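Local coordinates for protein triacylglycerol lipase (Clostridium botulinum, PDB 5AH1) that hydrolyses synthetic polyesters and probably triacylglycerols, acting as a zinc-binding esterase of the alpha/beta-hydrolase fold, at residues T192-E197 / N317-A322; V104-K109 / G434-W439; E63-N68 / E404-G409. All blocks are in the same frame, centred on the assembly; numbering follows the deposited sequence.

Contact 1 of 3, residues T192-E197 / N317-A322; sequences TQLLSE and NTWVKA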
# COMPACT_ATOMS: atom_id res chain seq x y z
N THR A 192 -8.57 -8.08 6.22
CA THR A 192 -9.23 -9.33 5.87
C THR A 192 -9.04 -10.37 7.00
O THR A 192 -9.97 -11.08 7.38
CB THR A 192 -8.72 -9.86 4.52
OG1 THR A 192 -9.00 -8.88 3.51
CG2 THR A 192 -9.39 -11.16 4.16
N GLN A 193 -7.86 -10.36 7.62
CA GLN A 193 -7.55 -11.25 8.73
C GLN A 193 -8.46 -10.94 9.93
O GLN A 193 -9.07 -11.82 10.52
CB GLN A 193 -6.09 -11.09 9.14
CG GLN A 193 -5.72 -11.85 10.39
CD GLN A 193 -5.72 -13.34 10.21
OE1 GLN A 193 -5.46 -13.86 9.12
NE2 GLN A 193 -6.06 -14.04 11.28
N LEU A 194 -8.53 -9.66 10.28
CA LEU A 194 -9.35 -9.24 11.41
C LEU A 194 -10.83 -9.50 11.16
O LEU A 194 -11.53 -10.01 12.03
CB LEU A 194 -9.10 -7.76 11.72
CG LEU A 194 -7.74 -7.46 12.38
CD1 LEU A 194 -7.49 -5.97 12.45
CD2 LEU A 194 -7.65 -8.07 13.79
N LEU A 195 -11.34 -9.14 9.99
CA LEU A 195 -12.74 -9.41 9.69
C LEU A 195 -13.06 -10.88 9.87
O LEU A 195 -14.04 -11.24 10.51
CB LEU A 195 -13.10 -8.96 8.27
CG LEU A 195 -13.23 -7.45 8.06
CD1 LEU A 195 -13.32 -7.16 6.57
CD2 LEU A 195 -14.43 -6.89 8.80
N SER A 196 -12.18 -11.74 9.36
CA SER A 196 -12.45 -13.17 9.34
C SER A 196 -12.29 -13.80 10.72
O SER A 196 -13.13 -14.59 11.14
CB SER A 196 -11.49 -13.86 8.37
OG SER A 196 -11.63 -13.38 7.04
N GLU A 197 -11.22 -13.44 11.42
CA GLU A 197 -10.86 -14.15 12.65
C GLU A 197 -10.86 -13.30 13.92
O GLU A 197 -10.75 -13.85 15.01
CB GLU A 197 -9.50 -14.82 12.49
CG GLU A 197 -9.47 -15.87 11.39
CD GLU A 197 -8.29 -16.81 11.50
OE1 GLU A 197 -8.23 -17.56 12.49
OE2 GLU A 197 -7.40 -16.79 10.63
N ASN A 317 3.28 -11.05 9.27
CA ASN A 317 3.02 -12.29 8.58
C ASN A 317 2.75 -13.45 9.52
O ASN A 317 2.13 -14.44 9.10
CB ASN A 317 4.19 -12.62 7.67
CG ASN A 317 4.35 -11.65 6.53
OD1 ASN A 317 3.46 -10.84 6.25
ND2 ASN A 317 5.48 -11.76 5.82
N THR A 318 3.25 -13.39 10.75
CA THR A 318 3.04 -14.49 11.68
C THR A 318 1.58 -14.61 12.14
O THR A 318 1.22 -15.64 12.71
CB THR A 318 3.97 -14.43 12.91
OG1 THR A 318 3.61 -13.30 13.71
CG2 THR A 318 5.43 -14.40 12.49
N TRP A 319 0.74 -13.61 11.85
CA TRP A 319 -0.67 -13.72 12.21
C TRP A 319 -1.63 -13.29 11.09
O TRP A 319 -2.81 -13.65 11.15
CB TRP A 319 -0.98 -12.96 13.50
CG TRP A 319 -0.90 -11.47 13.41
CD1 TRP A 319 0.21 -10.69 13.46
CD2 TRP A 319 -2.02 -10.57 13.24
NE1 TRP A 319 -0.13 -9.36 13.32
CE2 TRP A 319 -1.50 -9.26 13.19
CE3 TRP A 319 -3.39 -10.75 13.12
CZ2 TRP A 319 -2.31 -8.14 13.02
CZ3 TRP A 319 -4.20 -9.64 12.99
CH2 TRP A 319 -3.67 -8.36 12.92
N VAL A 320 -1.15 -12.55 10.10
CA VAL A 320 -2.02 -12.13 9.01
C VAL A 320 -1.88 -13.14 7.87
O VAL A 320 -0.94 -13.09 7.08
CB VAL A 320 -1.69 -10.68 8.55
CG1 VAL A 320 -2.51 -10.29 7.35
CG2 VAL A 320 -1.94 -9.71 9.69
N LYS A 321 -2.84 -14.06 7.80
CA LYS A 321 -2.78 -15.19 6.87
C LYS A 321 -3.77 -15.04 5.74
O LYS A 321 -4.77 -14.32 5.84
CB LYS A 321 -3.01 -16.51 7.59
CG LYS A 321 -4.41 -16.77 8.05
CD LYS A 321 -4.55 -18.11 8.76
CE LYS A 321 -4.81 -19.24 7.81
NZ LYS A 321 -5.16 -20.48 8.59
N ALA A 322 -3.47 -15.73 4.65
CA ALA A 322 -4.41 -15.84 3.54
C ALA A 322 -5.58 -16.70 3.98
O ALA A 322 -5.41 -17.86 4.37
CB ALA A 322 -3.74 -16.46 2.32
O HOH W 1 -7.24 -19.97 10.90

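Contact 2 of 3, residues V104-K109 / G434-W439; sequences VDLQEK and GNVKDW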
# COMPACT_ATOMS: atom_id res chain seq x y z
N VAL A 104 -4.85 11.42 -13.95
CA VAL A 104 -5.95 10.61 -14.46
C VAL A 104 -6.71 10.05 -13.26
O VAL A 104 -6.13 9.44 -12.40
CB VAL A 104 -5.44 9.45 -15.33
CG1 VAL A 104 -6.60 8.56 -15.78
CG2 VAL A 104 -4.65 9.99 -16.53
N ASP A 105 -8.02 10.26 -13.20
CA ASP A 105 -8.80 9.82 -12.05
C ASP A 105 -9.28 8.39 -12.29
O ASP A 105 -10.33 8.17 -12.90
CB ASP A 105 -9.97 10.79 -11.83
CG ASP A 105 -10.73 10.51 -10.54
OD1 ASP A 105 -10.52 9.44 -9.93
OD2 ASP A 105 -11.54 11.35 -10.12
N LEU A 106 -8.48 7.41 -11.85
CA LEU A 106 -8.79 6.01 -12.15
C LEU A 106 -10.14 5.58 -11.60
O LEU A 106 -10.88 4.85 -12.27
CB LEU A 106 -7.70 5.09 -11.60
CG LEU A 106 -6.33 5.14 -12.28
CD1 LEU A 106 -5.33 4.33 -11.50
CD2 LEU A 106 -6.42 4.64 -13.71
N GLN A 107 -10.49 6.05 -10.40
CA GLN A 107 -11.80 5.74 -9.83
C GLN A 107 -12.92 6.15 -10.81
O GLN A 107 -13.85 5.38 -11.08
CB GLN A 107 -12.02 6.45 -8.50
CG GLN A 107 -13.41 6.24 -7.92
CD GLN A 107 -13.69 7.08 -6.71
OE1 GLN A 107 -13.12 6.87 -5.64
NE2 GLN A 107 -14.56 8.08 -6.86
N GLU A 108 -12.82 7.36 -11.34
CA GLU A 108 -13.84 7.87 -12.25
C GLU A 108 -13.88 7.04 -13.53
O GLU A 108 -14.96 6.69 -14.01
CB GLU A 108 -13.58 9.35 -12.56
CG GLU A 108 -14.77 10.08 -13.22
CD GLU A 108 -14.88 9.86 -14.72
OE1 GLU A 108 -13.84 9.65 -15.39
OE2 GLU A 108 -16.02 9.92 -15.25
N LYS A 109 -12.71 6.71 -14.06
CA LYS A 109 -12.63 5.93 -15.30
C LYS A 109 -13.23 4.55 -15.12
O LYS A 109 -13.93 4.03 -16.00
CB LYS A 109 -11.18 5.83 -15.78
CG LYS A 109 -10.54 7.15 -16.14
CD LYS A 109 -11.32 7.90 -17.21
CE LYS A 109 -10.62 9.20 -17.58
NZ LYS A 109 -11.35 9.95 -18.64
N GLY A 434 2.57 7.23 -15.62
CA GLY A 434 2.29 6.22 -16.63
C GLY A 434 0.84 6.21 -17.03
O GLY A 434 -0.04 6.66 -16.29
N ASN A 435 0.61 5.71 -18.23
CA ASN A 435 -0.72 5.53 -18.78
C ASN A 435 -1.20 4.14 -18.40
O ASN A 435 -0.77 3.15 -19.00
CB ASN A 435 -0.64 5.70 -20.30
CG ASN A 435 -1.98 5.54 -21.00
OD1 ASN A 435 -3.02 5.34 -20.37
ND2 ASN A 435 -1.96 5.65 -22.32
N VAL A 436 -2.04 4.06 -17.37
CA VAL A 436 -2.42 2.78 -16.77
C VAL A 436 -3.93 2.51 -16.71
O VAL A 436 -4.34 1.46 -16.22
CB VAL A 436 -1.83 2.64 -15.34
CG1 VAL A 436 -0.31 2.67 -15.39
CG2 VAL A 436 -2.37 3.72 -14.40
N LYS A 437 -4.75 3.42 -17.24
CA LYS A 437 -6.19 3.30 -17.01
C LYS A 437 -6.76 2.02 -17.63
O LYS A 437 -7.60 1.34 -17.03
CB LYS A 437 -6.94 4.55 -17.46
CG LYS A 437 -6.92 4.82 -18.95
CD LYS A 437 -7.53 6.17 -19.26
CE LYS A 437 -7.49 6.47 -20.75
NZ LYS A 437 -8.03 7.83 -21.07
N ASP A 438 -6.30 1.67 -18.83
CA ASP A 438 -6.80 0.47 -19.48
C ASP A 438 -6.43 -0.80 -18.72
O ASP A 438 -7.20 -1.74 -18.63
CB ASP A 438 -6.31 0.40 -20.92
CG ASP A 438 -6.93 1.48 -21.79
OD1 ASP A 438 -8.18 1.59 -21.78
OD2 ASP A 438 -6.18 2.22 -22.46
N TRP A 439 -5.24 -0.80 -18.12
CA TRP A 439 -4.81 -1.92 -17.30
C TRP A 439 -5.78 -2.13 -16.14
O TRP A 439 -6.24 -3.26 -15.89
CB TRP A 439 -3.39 -1.68 -16.80
CG TRP A 439 -2.73 -2.85 -16.08
CD1 TRP A 439 -1.81 -3.70 -16.60
CD2 TRP A 439 -2.89 -3.23 -14.70
NE1 TRP A 439 -1.41 -4.62 -15.66
CE2 TRP A 439 -2.06 -4.35 -14.48
CE3 TRP A 439 -3.66 -2.75 -13.64
CZ2 TRP A 439 -1.99 -5.00 -13.25
CZ3 TRP A 439 -3.59 -3.39 -12.42
CH2 TRP A 439 -2.76 -4.51 -12.23
O HOH W 2 -10.74 7.89 -20.82

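Contact 3 of 3, residues E63-N68 / E404-G409; sequences EFPEVN and EQYNGG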
# COMPACT_ATOMS: atom_id res chain seq x y z
N GLU A 63 -5.91 -13.06 -20.06
CA GLU A 63 -7.36 -13.18 -20.03
C GLU A 63 -7.76 -14.03 -18.84
O GLU A 63 -6.97 -14.85 -18.34
CB GLU A 63 -7.89 -13.81 -21.33
CG GLU A 63 -7.82 -12.89 -22.56
CD GLU A 63 -8.83 -11.74 -22.52
OE1 GLU A 63 -10.03 -11.97 -22.25
OE2 GLU A 63 -8.41 -10.58 -22.78
N PHE A 64 -8.96 -13.81 -18.35
CA PHE A 64 -9.47 -14.63 -17.26
C PHE A 64 -9.53 -16.09 -17.71
O PHE A 64 -9.85 -16.37 -18.87
CB PHE A 64 -10.85 -14.15 -16.80
CG PHE A 64 -11.30 -14.81 -15.54
CD1 PHE A 64 -10.86 -14.34 -14.31
CD2 PHE A 64 -12.11 -15.94 -15.57
CE1 PHE A 64 -11.23 -14.97 -13.13
CE2 PHE A 64 -12.47 -16.57 -14.40
CZ PHE A 64 -12.02 -16.09 -13.18
N PRO A 65 -9.19 -17.04 -16.82
CA PRO A 65 -9.20 -18.44 -17.24
C PRO A 65 -10.49 -18.90 -17.93
O PRO A 65 -11.59 -18.62 -17.46
CB PRO A 65 -9.01 -19.20 -15.92
CG PRO A 65 -8.24 -18.27 -15.07
CD PRO A 65 -8.72 -16.89 -15.43
N GLU A 66 -10.30 -19.58 -19.05
CA GLU A 66 -11.37 -20.26 -19.80
C GLU A 66 -12.33 -19.34 -20.56
O GLU A 66 -13.28 -19.82 -21.15
CB GLU A 66 -12.18 -21.19 -18.89
CG GLU A 66 -11.36 -22.14 -18.02
CD GLU A 66 -12.25 -23.05 -17.19
OE1 GLU A 66 -12.80 -22.57 -16.17
OE2 GLU A 66 -12.45 -24.23 -17.59
N VAL A 67 -12.07 -18.03 -20.56
CA VAL A 67 -12.98 -17.09 -21.22
C VAL A 67 -13.10 -17.38 -22.71
O VAL A 67 -14.11 -17.06 -23.32
CB VAL A 67 -12.55 -15.61 -20.97
CG1 VAL A 67 -11.24 -15.29 -21.67
CG2 VAL A 67 -13.64 -14.64 -21.40
N ASN A 68 -12.07 -18.00 -23.28
CA ASN A 68 -12.06 -18.35 -24.71
C ASN A 68 -12.25 -19.84 -24.95
O ASN A 68 -11.98 -20.33 -26.05
CB ASN A 68 -10.75 -17.88 -25.34
CG ASN A 68 -10.54 -16.38 -25.19
OD1 ASN A 68 -11.36 -15.55 -25.59
ND2 ASN A 68 -9.44 -16.01 -24.58
N GLU A 404 1.91 -19.44 -5.56
CA GLU A 404 2.26 -20.08 -6.82
C GLU A 404 2.19 -19.05 -7.92
O GLU A 404 1.33 -18.17 -7.91
CB GLU A 404 1.28 -21.19 -7.18
CG GLU A 404 1.17 -22.33 -6.19
CD GLU A 404 0.12 -23.36 -6.65
OE1 GLU A 404 -0.26 -23.34 -7.85
OE2 GLU A 404 -0.32 -24.18 -5.82
N GLN A 405 3.09 -19.16 -8.89
CA GLN A 405 3.02 -18.30 -10.06
C GLN A 405 1.76 -18.64 -10.85
O GLN A 405 1.40 -19.81 -11.01
CB GLN A 405 4.28 -18.41 -10.92
CG GLN A 405 5.59 -18.04 -10.18
CD GLN A 405 5.60 -16.63 -9.59
OE1 GLN A 405 5.44 -15.63 -10.30
NE2 GLN A 405 5.83 -16.54 -8.28
N TYR A 406 1.08 -17.61 -11.32
CA TYR A 406 -0.14 -17.78 -12.08
C TYR A 406 0.11 -18.69 -13.27
O TYR A 406 1.10 -18.53 -13.98
CB TYR A 406 -0.63 -16.41 -12.54
CG TYR A 406 -1.91 -16.47 -13.33
CD1 TYR A 406 -3.13 -16.68 -12.70
CD2 TYR A 406 -1.90 -16.29 -14.69
CE1 TYR A 406 -4.30 -16.74 -13.41
CE2 TYR A 406 -3.07 -16.34 -15.42
CZ TYR A 406 -4.27 -16.55 -14.78
OH TYR A 406 -5.44 -16.61 -15.50
N ASN A 407 -0.79 -19.65 -13.46
CA ASN A 407 -0.60 -20.72 -14.43
C ASN A 407 -1.81 -20.90 -15.32
O ASN A 407 -2.03 -21.99 -15.84
CB ASN A 407 -0.31 -22.04 -13.70
CG ASN A 407 -1.53 -22.57 -12.94
OD1 ASN A 407 -2.50 -21.84 -12.69
ND2 ASN A 407 -1.47 -23.83 -12.55
N GLY A 408 -2.61 -19.85 -15.48
CA GLY A 408 -3.77 -19.91 -16.35
C GLY A 408 -5.03 -20.41 -15.67
O GLY A 408 -6.05 -20.64 -16.33
N GLY A 409 -4.96 -20.59 -14.35
CA GLY A 409 -6.14 -20.87 -13.55
C GLY A 409 -6.00 -20.09 -12.26
O GLY A 409 -4.88 -19.79 -11.84
O HOH W 3 -5.18 -16.84 -18.13

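Contact 1 of 3, residues T192-E197 / N317-A322
Gln193, near the C-terminal end of helix 183-197, meets Trp319, Val320 and Lys321 of the loop running from helix 310-317 to strand 327-331. In this alpha/beta-hydrolase the helix follows strand 176-181 of the central sheet through a turn whose GxSxG pattern is consistent with a nucleophile elbow, and the contact lies toward the helix's other end. The inner part is close-packed. Gln193 has CG anti to the backbone N (chi1 173°), and CG lies 3.7 Å from Trp319 CZ3, the amide plane turned 80° from the indole plane. Leu194 brings CD2 to the edge of the same ring, 3.9 Å from Trp319 CZ3. Val320 covers one indole face with CG2, while its other methyl, CG1, approaches Gln193 CB at 4.1 Å. A leucine and a valine suit this buried place because methyls pack well against the ring's edge and face; Leu194 also packs on Trp129 of helix 128-140. Glutamine adds a polar end long enough to reach loop backbone: Lys321 N donates to Gln193 OE1 over 2.9 Å, nearly straight at 164°, though from above the amide plane. OE1 takes a second, weak bond from Gln323 NE2, so two donors hold the amide.

The outer side is looser. Glu197 and Lys321, both exposed, cross at about a right angle, and their opposite charges stay apart, with Glu197 OE2 4.8 Å from Lys321 NZ. Gln323 NE2 is the stronger partner of Glu197 OE2, which also receives a weak bond from Gln193 NE2. The gap between the charged ends is spanned by a water that accepts from Lys321 NZ at 3.2 Å and donates weakly to Glu197 OE1 at 3.1 Å.

Contact 2 of 3, residues V104-K109 / G434-W439
Lys437 and Leu106 bury the most surface here, with Lys109 third, and they bring together the first turns of helices 437-448 and 106-112. Leu106 reaches across with its two methyls. CD2 rests on the base of Lys437, 3.6 Å from Lys437 CA and little farther from CB, while CD1 meets Val436 CG2 at 4.2 Å, the two side chains crossing at about a right angle. A leucine fits this buried place because its fork can touch two successive residues, the side chain of Val436 and the CA and CB of Lys437.

Lys437 leaves its backbone with CG between N and the carbonyl carbon (chi1 66°), a rotamer usually avoided inside helices but easier to accommodate in a first turn. Beyond CG the chain is extended, and its methylenes serve as apolar packing: Lys437 CD lies 4.3 Å from Val104 CG1 and 4.4 Å from Lys109 CG. The long aliphatic stem thus covers the hydrophobic part and carries the charge past it. Lys109, bent at chi2, comes from the other helix with its CG against that stem, and the two ammonium groups end near each other, with Lys109 NZ 4.6 Å from Lys437 NZ. One water accepts from both, at 2.7 Å from Lys437 NZ and a longer distance from Lys109 NZ, and probably softens their repulsion. Lys109 also touches Glu49, an acid likely to offset some of the charge.

Just before Leu106, Asp105 caps helix 106-112 through a weak bond from Glu108 N to OD1, and its OD2 forms a salt bridge with Arg91. Val436 occupies the N-cap position of helix 437-448. By their place in the topology the two helices probably correspond to helices A and F, which lie on the same side of the sheet in the alpha/beta-hydrolase fold.

Contact 3 of 3, residues E63-N68 / E404-G409
A type II beta turn from Phe64 to Val67 presents Pro65 to Tyr406 and to the glycine pair Gly408-Gly409, in a surface contact of two loops. Pro65 occupies the second position of the turn, where its ring fits the required backbone angle, and Val67 N closes the turn onto Phe64 O at 3.2 Å. Two oxygens border the same side of the proline ring: CG lies 3.3 Å from Tyr406 OH, near the plane of the phenol and at its edge, and CB lies 3.3 Å from Gly408 O. CG also approaches Gly409 CA at 3.7 Å. In segment 404-409, Tyr406 stands just beyond strand 403-405, the edge strand of the parallel sheet of the alpha/beta-hydrolase fold. Its CG is anti to the backbone N (chi1 -179°), which starts the ring off toward Pro65. After it the chain folds back through an Asx turn, Gly409 N donating to Asn407 OD1 over 3.2 Å, and Gly408 takes a positive phi (88°) that glycine adopts without strain. Gly408 N lies 3.5 Å above the plane of the Tyr406 ring, toward its rim. The phenol hydroxyl gives the contact its polar link: a water lying in the ring plane is 2.7 Å from Tyr406 OH and donates to Glu63 O. Phe64 turns away, one face under Pro65 CD and its ring meeting Phe446 of helix 437-448 edge-to-face.

In the fold
Along the chain the first segments come in the order 63-68, 104-109, 192-197, and the second in the order 317-322, 404-409, 434-439. Contact 1 is therefore nested inside the loops closed by the other two, while contacts 2 and 3 cross. None touches another: the centres of contacts 1 and 2 are about 30 Å apart on opposite sides of the chain's centre, and those of contacts 2 and 3 are about 24 Å apart. Helix 437-448 connects the latter, starting at contact 2 and receiving Phe64 from contact 3. Trp439 also meets Trp331 of strand 327-331, into which contact 1's loop leads. The contacts thus join sequence-distant segments at separate places around the central parallel sheet.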